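Local coordinates for protein putative decarboxylase involved in desferrioxamine biosynthesis (PDB 5O5C) that probably decarboxylates lysine with the help of pyridoxal 5'-phosphate, supplying the desferrioxamine siderophore pathway of the fire blight pathogen Erwinia amylovora, at residues M176-A181 with K221-L226; A205-F210 with I262-V267. All coordinates share one frame; numbering follows the deposited sequence.

Interaction 1: residues M176-A181 with K221-L226; sequences MAMLLA and KSMAIL
Met178 and Met223 meet thioether to thioether: the methyl CE of Met178 comes within 3.2 Å of Met223 SD, a tight approach, and the two chains cross at about a right angle. Each is bent at both chi2 and chi3 (chi3 -62° in Met178, -66° in Met223), so each is folded rather than extended. The folding carries Met223 inward although its CB does not point at the other helix. Leu226 lays its two methyls on successive residues, CD1 on Met178 and CD2 on Leu179. CD1 rests 3.5 Å from Met178 CB, and CD2 lies 3.7 Å from Leu179 CD1, the two leucines again crossing nearly at right angles. With CG anti to the backbone N, Leu179 presents CD1 to Leu226 CD2. These contacts join helix 170-189 to helix 218-225 in the large domain of a fold-type I PLP enzyme. Helix 170-189 begins at cofactor-binding Gly170 and Thr171; the side chain of Ser222 is about 6 Å from that of Thr171. Ser222 CB approaches Met178 CG at 4.3 Å, while its OG is hydrogen-bonded to Ser218 O one turn back in its own helix. Further out, Leu226 O accepts from NH1 of Arg182, the residue after Ala181 in helix 170-189, and Ile225 O accepts from Arg182 of the second subunit, whose Ile225 also packs on Leu179.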
loop_
_atom_site.group_PDB
_atom_site.type_symbol
_atom_site.label_atom_id
_atom_site.label_comp_id
_atom_site.label_asym_id
_atom_site.label_seq_id
_atom_site.Cartn_x
_atom_site.Cartn_y
_atom_site.Cartn_z
ATOM N N MET B 176 -8.084 9.725 0.595
ATOM C CA MET B 176 -8.171 10.436 -0.678
ATOM C C MET B 176 -9.519 11.120 -0.750
ATOM O O MET B 176 -9.595 12.260 -1.227
ATOM C CB MET B 176 -7.989 9.505 -1.884
ATOM C CG MET B 176 -6.623 8.904 -2.046
ATOM S SD MET B 176 -6.687 7.921 -3.551
ATOM C CE MET B 176 -5.064 7.175 -3.639
ATOM N N ALA B 177 -10.553 10.456 -0.219
ATOM C CA ALA B 177 -11.920 11.029 -0.162
ATOM C C ALA B 177 -12.037 12.329 0.641
ATOM O O ALA B 177 -12.661 13.326 0.165
ATOM C CB ALA B 177 -12.949 10.015 0.318
ATOM N N MET B 178 -11.429 12.364 1.826
ATOM C CA MET B 178 -11.482 13.576 2.615
ATOM C C MET B 178 -10.526 14.651 2.032
ATOM O O MET B 178 -10.774 15.843 2.181
ATOM C CB MET B 178 -11.181 13.280 4.076
ATOM C CG MET B 178 -12.128 12.275 4.731
ATOM S SD MET B 178 -13.863 12.738 4.594
ATOM C CE MET B 178 -13.967 14.228 5.426
ATOM N N LEU B 179 -9.476 14.216 1.329
ATOM C CA LEU B 179 -8.544 15.109 0.717
ATOM C C LEU B 179 -9.255 15.892 -0.424
ATOM O O LEU B 179 -9.217 17.130 -0.446
ATOM C CB LEU B 179 -7.322 14.364 0.225
ATOM C CG LEU B 179 -6.254 15.098 -0.609
ATOM C CD1 LEU B 179 -5.671 16.350 0.002
ATOM C CD2 LEU B 179 -5.162 14.075 -0.901
ATOM N N LEU B 180 -9.911 15.142 -1.308
ATOM C CA LEU B 180 -10.691 15.698 -2.379
ATOM C C LEU B 180 -11.827 16.562 -1.840
ATOM O O LEU B 180 -12.012 17.648 -2.333
ATOM C CB LEU B 180 -11.224 14.638 -3.333
ATOM C CG LEU B 180 -10.291 14.261 -4.470
ATOM C CD1 LEU B 180 -8.941 13.830 -3.952
ATOM C CD2 LEU B 180 -10.841 13.164 -5.360
ATOM N N ALA B 181 -12.551 16.111 -0.818
ATOM C CA ALA B 181 -13.651 16.934 -0.248
ATOM C C ALA B 181 -13.115 18.227 0.248
ATOM O O ALA B 181 -13.662 19.244 -0.069
ATOM C CB ALA B 181 -14.379 16.226 0.884
ATOM N N LYS B 221 -8.800 9.615 11.488
ATOM C CA LYS B 221 -7.348 9.556 11.219
ATOM C C LYS B 221 -7.004 10.384 9.996
ATOM O O LYS B 221 -5.987 11.095 9.972
ATOM C CB LYS B 221 -6.851 8.119 11.028
ATOM C CG LYS B 221 -7.045 7.167 12.215
ATOM C CD LYS B 221 -6.593 5.733 11.900
ATOM C CE LYS B 221 -5.972 5.055 13.110
ATOM N NZ LYS B 221 -5.881 3.568 13.027
ATOM N N SER B 222 -7.851 10.318 8.974
ATOM C CA SER B 222 -7.598 11.046 7.742
ATOM C C SER B 222 -7.668 12.560 7.974
ATOM O O SER B 222 -6.828 13.256 7.449
ATOM C CB SER B 222 -8.560 10.691 6.619
ATOM O OG SER B 222 -8.469 9.338 6.269
ATOM N N MET B 223 -8.654 13.038 8.743
ATOM C CA MET B 223 -8.774 14.474 9.079
ATOM C C MET B 223 -7.647 14.934 9.978
ATOM O O MET B 223 -7.261 16.107 9.888
ATOM C CB MET B 223 -10.085 14.815 9.759
ATOM C CG MET B 223 -11.358 14.446 9.088
ATOM S SD MET B 223 -11.565 14.892 7.385
ATOM C CE MET B 223 -11.604 16.645 7.545
ATOM N N ALA B 224 -7.056 14.036 10.787
ATOM C CA ALA B 224 -5.775 14.367 11.474
ATOM C C ALA B 224 -4.653 14.667 10.540
ATOM O O ALA B 224 -3.949 15.692 10.658
ATOM C CB ALA B 224 -5.354 13.310 12.432
ATOM N N ILE B 225 -4.479 13.759 9.588
ATOM C CA ILE B 225 -3.478 13.924 8.607
ATOM C C ILE B 225 -3.687 15.217 7.768
ATOM O O ILE B 225 -2.738 15.936 7.480
ATOM C CB ILE B 225 -3.416 12.666 7.739
ATOM C CG1 ILE B 225 -2.924 11.478 8.571
ATOM C CG2 ILE B 225 -2.461 12.835 6.581
ATOM C CD1 ILE B 225 -3.230 10.184 7.864
ATOM N N LEU B 226 -4.936 15.510 7.408
ATOM C CA LEU B 226 -5.221 16.643 6.593
ATOM C C LEU B 226 -5.116 17.962 7.312
ATOM O O LEU B 226 -5.429 18.968 6.732
ATOM C CB LEU B 226 -6.603 16.506 5.947
ATOM C CG LEU B 226 -6.739 15.353 4.976
ATOM C CD1 LEU B 226 -8.146 14.900 4.756
ATOM C CD2 LEU B 226 -6.082 15.687 3.667
#

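Interaction 2: residues A205-F210 with I262-V267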
loop_
_atom_site.group_PDB
_atom_site.type_symbol
_atom_site.label_atom_id
_atom_site.label_comp_id
_atom_site.label_asym_id
_atom_site.label_seq_id
_atom_site.Cartn_x
_atom_site.Cartn_y
_atom_site.Cartn_z
ATOM N N ALA B 205 -10.304 26.060 9.760
ATOM C CA ALA B 205 -10.636 25.582 11.082
ATOM C C ALA B 205 -12.158 25.460 11.295
ATOM O O ALA B 205 -12.587 24.793 12.212
ATOM C CB ALA B 205 -9.995 26.441 12.145
ATOM N N LYS B 206 -12.979 26.075 10.443
ATOM C CA LYS B 206 -14.430 25.992 10.637
ATOM C C LYS B 206 -15.056 24.787 9.952
ATOM O O LYS B 206 -16.167 24.416 10.304
ATOM C CB LYS B 206 -15.099 27.269 10.171
ATOM C CG LYS B 206 -14.598 28.541 10.843
ATOM C CD LYS B 206 -15.161 29.756 10.107
ATOM C CE LYS B 206 -15.215 31.011 10.955
ATOM N NZ LYS B 206 -15.782 32.138 10.142
ATOM N N TRP B 207 -14.340 24.156 9.005
ATOM C CA TRP B 207 -14.941 23.132 8.153
ATOM C C TRP B 207 -15.316 21.916 8.976
ATOM O O TRP B 207 -14.617 21.523 9.875
ATOM C CB TRP B 207 -14.010 22.744 6.981
ATOM C CG TRP B 207 -13.667 23.894 6.066
ATOM C CD1 TRP B 207 -14.300 25.091 6.003
ATOM C CD2 TRP B 207 -12.644 23.935 5.082
ATOM N NE1 TRP B 207 -13.705 25.901 5.092
ATOM C CE2 TRP B 207 -12.684 25.219 4.498
ATOM C CE3 TRP B 207 -11.677 23.025 4.640
ATOM C CZ2 TRP B 207 -11.804 25.615 3.506
ATOM C CZ3 TRP B 207 -10.809 23.408 3.655
ATOM C CH2 TRP B 207 -10.887 24.701 3.075
ATOM N N ARG B 208 -16.460 21.334 8.678
ATOM C CA ARG B 208 -16.927 20.188 9.427
ATOM C C ARG B 208 -17.345 19.077 8.506
ATOM O O ARG B 208 -17.992 19.317 7.510
ATOM C CB ARG B 208 -18.064 20.578 10.385
ATOM C CG ARG B 208 -17.583 21.432 11.565
ATOM C CD ARG B 208 -16.665 20.668 12.525
ATOM N NE ARG B 208 -16.197 21.456 13.671
ATOM C CZ ARG B 208 -15.131 22.266 13.682
ATOM N NH1 ARG B 208 -14.381 22.468 12.597
ATOM N NH2 ARG B 208 -14.818 22.906 14.794
ATOM N N VAL B 209 -16.984 17.864 8.896
ATOM C CA VAL B 209 -17.394 16.614 8.227
ATOM C C VAL B 209 -18.309 15.817 9.137
ATOM O O VAL B 209 -18.078 15.725 10.323
ATOM C CB VAL B 209 -16.180 15.754 7.852
ATOM C CG1 VAL B 209 -16.577 14.375 7.340
ATOM C CG2 VAL B 209 -15.314 16.520 6.834
ATOM N N PHE B 210 -19.339 15.218 8.567
ATOM C CA PHE B 210 -20.315 14.475 9.353
ATOM C C PHE B 210 -20.170 12.996 9.048
ATOM O O PHE B 210 -20.133 12.592 7.882
ATOM C CB PHE B 210 -21.738 14.936 9.053
ATOM C CG PHE B 210 -21.948 16.388 9.272
ATOM C CD1 PHE B 210 -21.676 17.285 8.260
ATOM C CD2 PHE B 210 -22.402 16.871 10.489
ATOM C CE1 PHE B 210 -21.835 18.636 8.454
ATOM C CE2 PHE B 210 -22.583 18.230 10.683
ATOM C CZ PHE B 210 -22.303 19.117 9.657
ATOM N N ILE B 262 -18.899 25.518 9.153
ATOM C CA ILE B 262 -19.167 25.370 7.735
ATOM C C ILE B 262 -19.266 23.866 7.417
ATOM O O ILE B 262 -18.286 23.156 7.557
ATOM C CB ILE B 262 -18.066 26.062 6.895
ATOM C CG1 ILE B 262 -18.034 27.575 7.175
ATOM C CG2 ILE B 262 -18.299 25.823 5.420
ATOM C CD1 ILE B 262 -16.952 28.344 6.426
ATOM N N PRO B 263 -20.445 23.383 6.999
ATOM C CA PRO B 263 -20.542 21.972 6.666
ATOM C C PRO B 263 -19.991 21.751 5.278
ATOM O O PRO B 263 -20.359 22.452 4.327
ATOM C CB PRO B 263 -22.049 21.677 6.734
ATOM C CG PRO B 263 -22.723 23.015 6.739
ATOM C CD PRO B 263 -21.706 24.090 6.760
ATOM N N VAL B 264 -19.102 20.776 5.180
ATOM C CA VAL B 264 -18.302 20.549 3.970
ATOM C C VAL B 264 -18.557 19.152 3.367
ATOM O O VAL B 264 -18.530 18.972 2.129
ATOM C CB VAL B 264 -16.806 20.829 4.351
ATOM C CG1 VAL B 264 -15.820 20.336 3.329
ATOM C CG2 VAL B 264 -16.606 22.311 4.574
ATOM N N ALA B 265 -18.784 18.157 4.223
ATOM C CA ALA B 265 -18.953 16.798 3.778
ATOM C C ALA B 265 -19.632 15.852 4.758
ATOM O O ALA B 265 -19.530 15.966 6.027
ATOM C CB ALA B 265 -17.597 16.242 3.365
ATOM N N VAL B 266 -20.262 14.862 4.157
ATOM C CA VAL B 266 -20.821 13.729 4.867
ATOM C C VAL B 266 -20.206 12.375 4.433
ATOM O O VAL B 266 -20.200 12.023 3.271
ATOM C CB VAL B 266 -22.356 13.618 4.683
ATOM C CG1 VAL B 266 -22.872 12.459 5.510
ATOM C CG2 VAL B 266 -23.067 14.895 5.112
ATOM N N VAL B 267 -19.730 11.599 5.400
ATOM C CA VAL B 267 -19.394 10.224 5.125
ATOM C C VAL B 267 -20.543 9.332 5.503
ATOM O O VAL B 267 -20.927 9.262 6.677
ATOM C CB VAL B 267 -18.105 9.773 5.812
ATOM C CG1 VAL B 267 -17.903 8.276 5.648
ATOM C CG2 VAL B 267 -16.934 10.584 5.297
#
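Two neighbouring parallel strands of the large-domain sheet, 207-212 and 262-269, are paired here in a register broken by a beta bulge. Ile262 N donates to Lys206 O almost straight (176°), but from well above the carbonyl plane. Ile262 O then receives Arg208 N, and Arg208 O receives Val264 N at 3.0 Å, nearly along the C=O axis. At Val264 the register slips by one residue, its psi of -35° breaking the extended run. Pairing resumes with Phe210 N on Ala265 O and Val267 N on Phe210 O, both 2.7 Å. The bulge turns Val264 toward the partner strand, so that CG2 sits 3.6 Å from Trp207 CB, obliquely to the indole. On the face with Pro263, the Phe210 ring runs alongside the proline, whose CB meets CE1 in the ring plane, at the edge, 3.5 Å away; Leu249 and Val253 of helix 246-258 pack on the same phenyl. Arg208 bends back at chi2 (-67°), and its NH1 grips both Ala205 O and Trp207 O, tying the guanidinium to its own strand's entry. Helices lie against both faces, Trp185 and Met178 of helix 170-189 meeting Trp207 and Val209, as in the three-layer alpha/beta/alpha architecture of fold-type I PLP enzymes.

Interactions 1 and 2 show how neighbouring layers of one domain use different chemistry. Both are buried, though the strand pair runs out to exposed Lys206 at its start, whereas every touching residue of the helix pair is buried. Between the helices the contact is van der Waals packing, mainly of methionine and leucine side chains, without a polar bond; between the strands backbone hydrogen bonds set the register and side chains fill in around them. The layers join directly: Met178 CE lies 3.0 Å from Val209 CG2, Met178 SD faces Val267 CG2, and Ala181 CB meets Ala265 CB. Strand 207-212 is followed in the chain by helix 218-225, with cofactor-binding His216 between them. The second subunit reaches 176-181 with 221-226 but touches neither strand segment.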